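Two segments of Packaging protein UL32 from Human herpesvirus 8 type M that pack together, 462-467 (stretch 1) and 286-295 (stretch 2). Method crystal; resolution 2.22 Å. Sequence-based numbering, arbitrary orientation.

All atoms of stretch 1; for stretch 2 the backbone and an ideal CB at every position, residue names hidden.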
# COMPACT_ATOMS: atom_id res chain seq x y z
N THR D 462 8.49 -23.98 -10.03
CA THR D 462 7.89 -24.81 -11.07
C THR D 462 7.44 -23.98 -12.25
O THR D 462 7.67 -24.36 -13.40
CB THR D 462 6.70 -25.60 -10.53
OG1 THR D 462 7.13 -26.41 -9.44
CG2 THR D 462 6.09 -26.48 -11.62
N SER D 463 6.79 -22.85 -11.99
CA SER D 463 6.33 -22.03 -13.10
C SER D 463 7.49 -21.48 -13.91
O SER D 463 7.39 -21.33 -15.14
CB SER D 463 5.49 -20.87 -12.60
OG SER D 463 5.18 -20.05 -13.71
N HIS D 464 8.61 -21.16 -13.25
CA HIS D 464 9.77 -20.71 -14.01
C HIS D 464 10.30 -21.85 -14.88
O HIS D 464 10.58 -21.65 -16.06
CB HIS D 464 10.87 -20.17 -13.08
CG HIS D 464 10.63 -18.76 -12.61
ND1 HIS D 464 10.57 -17.67 -13.46
CD2 HIS D 464 10.53 -18.25 -11.35
CE1 HIS D 464 10.38 -16.57 -12.75
NE2 HIS D 464 10.36 -16.89 -11.46
N LEU D 465 10.35 -23.07 -14.33
CA LEU D 465 11.09 -24.16 -14.98
C LEU D 465 10.33 -24.81 -16.15
O LEU D 465 10.89 -24.94 -17.25
CB LEU D 465 11.45 -25.23 -13.94
CG LEU D 465 12.55 -24.96 -12.90
CD1 LEU D 465 12.85 -26.21 -12.04
CD2 LEU D 465 13.82 -24.36 -13.52
N TYR D 466 9.06 -25.19 -15.97
CA TYR D 466 8.43 -26.20 -16.81
C TYR D 466 7.11 -25.74 -17.44
O TYR D 466 6.53 -24.72 -17.05
CB TYR D 466 8.18 -27.50 -16.02
CG TYR D 466 9.45 -28.14 -15.49
CD1 TYR D 466 10.55 -28.28 -16.30
CD2 TYR D 466 9.54 -28.57 -14.18
CE1 TYR D 466 11.72 -28.85 -15.84
CE2 TYR D 466 10.71 -29.14 -13.70
CZ TYR D 466 11.80 -29.26 -14.54
OH TYR D 466 12.98 -29.81 -14.08
N ALA D 467 6.67 -26.52 -18.43
CA ALA D 467 5.40 -26.33 -19.14
C ALA D 467 4.27 -27.07 -18.44
O ALA D 467 3.09 -26.73 -18.65
CB ALA D 467 5.51 -26.80 -20.58
OXT ALA D 467 4.52 -28.01 -17.67
N UNK D 286 -0.35 -28.13 -26.77
CA UNK D 286 0.91 -28.76 -26.50
C UNK D 286 2.03 -27.75 -26.70
O UNK D 286 2.38 -27.45 -27.78
CB UNK D 286 1.11 -29.99 -27.39
N UNK D 287 2.67 -27.36 -25.63
CA UNK D 287 3.73 -26.39 -25.63
C UNK D 287 4.93 -26.95 -24.96
O UNK D 287 4.78 -27.71 -24.07
CB UNK D 287 3.29 -25.09 -24.95
N UNK D 288 6.13 -26.53 -25.33
CA UNK D 288 7.35 -27.05 -24.75
C UNK D 288 8.19 -26.12 -23.97
O UNK D 288 8.20 -24.99 -24.26
CB UNK D 288 8.22 -27.63 -25.86
N UNK D 289 8.81 -26.59 -22.91
CA UNK D 289 9.73 -25.80 -22.13
C UNK D 289 10.65 -26.69 -21.34
O UNK D 289 10.20 -27.60 -20.78
CB UNK D 289 8.97 -24.85 -21.20
N UNK D 290 11.95 -26.45 -21.32
CA UNK D 290 12.89 -27.20 -20.52
C UNK D 290 12.81 -28.70 -20.62
O UNK D 290 12.85 -29.33 -19.68
CB UNK D 290 12.71 -26.80 -19.05
N UNK D 291 12.66 -29.28 -21.76
CA UNK D 291 12.59 -30.72 -21.78
C UNK D 291 11.29 -31.31 -21.29
O UNK D 291 11.21 -32.52 -21.07
CB UNK D 291 13.74 -31.29 -20.94
N UNK D 292 10.28 -30.49 -21.06
CA UNK D 292 8.95 -30.95 -20.73
C UNK D 292 7.98 -30.40 -21.75
O UNK D 292 8.33 -29.55 -22.58
CB UNK D 292 8.55 -30.53 -19.31
N UNK D 293 6.74 -30.88 -21.69
CA UNK D 293 5.68 -30.43 -22.58
C UNK D 293 4.40 -30.28 -21.76
O UNK D 293 4.26 -30.88 -20.69
CB UNK D 293 5.48 -31.40 -23.74
N UNK D 294 3.46 -29.47 -22.26
CA UNK D 294 2.23 -29.27 -21.50
C UNK D 294 1.38 -30.51 -21.41
O UNK D 294 0.47 -30.54 -20.58
CB UNK D 294 1.41 -28.14 -22.12
N UNK D 295 1.64 -31.53 -22.23
CA UNK D 295 1.00 -32.83 -22.09
C UNK D 295 1.99 -33.76 -21.40
O UNK D 295 3.01 -34.13 -21.98
CB UNK D 295 0.56 -33.39 -23.44

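Stretch 1 is the end of a helix followed by Y466 and A467, the C-terminal residue. It presents the carbonyl oxygens of S463, H464 and L465, the Y466 ring, and the A467 methyl and N-H to a hairpin in stretch 2.

Position 286 has nothing of stretch 1 within reach of its CB. Many residues would suit; it is L286.

Position 287 points toward stretch 1, but its ideal CB is still 5.2 Å from A467 CB. Many side chains would suit. The residue is R287, which makes its nearest contact through the backbone: R287 O lies 3.7 Å from A467 CB.

Position 288 points away, and its strand backbone angles accept most residues. It is Y288.

Position 289 points toward stretch 1, with the ideal CB 4.0 Å from A467 N and 4.4 Å from L465 O. Beyond lie the carbonyl oxygens at the helix end, so a long donor, lysine or arginine, would suit. The residue is K289. Its chain is extended from chi2 outward, and K289 CD passes 3.6 Å from L465 O. K289 NZ then donates a very short hydrogen bond to H464 O, at 2.5 Å, and lies 3.3 Å from S463 O.

Position 290 points toward stretch 1, its ideal CB tight against L465 O at 3.2 Å. Its positive phi, in a type I' turn, is the reason to expect asparagine, aspartate or glycine. It is N290. N290 CB sits at the edge of the Y466 ring, 3.9 Å from Y466 CD1. N290 ND2 is 3.2 Å from L465 O, but the angle is too poor for a hydrogen bond.

Position 291 also has positive phi. A CB here would jam against the carbonyl oxygen of the preceding residue, so the backbone itself calls for glycine. It is G291, and it does not touch stretch 1.

Position 292 points toward stretch 1, with the ideal CB 4.3 Å from Y466 CD1 and 4.5 Å from A467 N. Threonine offers an acceptor for that N-H and a methyl for the ring; serine would give the acceptor alone, valine methyls alone. The residue is T292, with chi1 in p. A467 N donates to T292 OG1 at 3.2 Å, nearly straight at 172°. T292 OG1 in turn donates to K289 O at 2.8 Å, and T292 CG2 lies 3.3 Å from Y466 CD1.

Position 293 points away, so stretch 1 sets little limit; it is A293, and A293 C is 3.8 Å from A467 CB.

Position 294 points sideways, its ideal CB 4.1 Å from A467 O. A polar residue would suit the nearby carboxylate, though others would be accepted. It is S294; S294 OG accepts from R287 N at 2.9 Å.

Position 295 points away and many residues would suit; it is V295.

Stretch 2 286-295: LRYKNGTASV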
# COMPACT_ATOMS: atom_id res chain seq x y z
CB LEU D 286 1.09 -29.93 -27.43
CG LEU D 286 2.37 -30.67 -27.32
CD1 LEU D 286 2.56 -31.04 -25.91
CD2 LEU D 286 2.29 -31.93 -28.07
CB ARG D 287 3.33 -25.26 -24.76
CG ARG D 287 2.54 -24.21 -25.43
CD ARG D 287 2.02 -23.28 -24.38
NE ARG D 287 0.80 -23.76 -23.85
CZ ARG D 287 -0.36 -23.63 -24.46
NH1 ARG D 287 -0.39 -23.02 -25.62
NH2 ARG D 287 -1.45 -24.10 -23.92
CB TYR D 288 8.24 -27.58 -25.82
CG TYR D 288 7.70 -28.79 -26.40
CD1 TYR D 288 6.86 -28.74 -27.44
CD2 TYR D 288 8.00 -29.99 -25.90
CE1 TYR D 288 6.34 -29.86 -27.97
CE2 TYR D 288 7.48 -31.09 -26.42
CZ TYR D 288 6.66 -30.99 -27.44
OH TYR D 288 6.15 -32.05 -27.97
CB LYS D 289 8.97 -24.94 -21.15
CG LYS D 289 9.61 -23.63 -20.82
CD LYS D 289 8.97 -23.08 -19.60
CE LYS D 289 9.42 -21.68 -19.33
NZ LYS D 289 9.09 -21.17 -18.00
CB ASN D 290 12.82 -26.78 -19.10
CG ASN D 290 13.83 -25.78 -18.74
OD1 ASN D 290 14.88 -26.11 -18.26
ND2 ASN D 290 13.56 -24.55 -19.01
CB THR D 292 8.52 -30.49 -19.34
OG1 THR D 292 8.27 -29.08 -19.38
CG2 THR D 292 9.62 -30.76 -18.35
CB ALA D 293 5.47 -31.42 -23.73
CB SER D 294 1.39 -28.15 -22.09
OG SER D 294 1.13 -28.39 -23.45
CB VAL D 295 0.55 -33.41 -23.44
CG1 VAL D 295 -0.01 -34.81 -23.26
CG2 VAL D 295 -0.49 -32.53 -24.07
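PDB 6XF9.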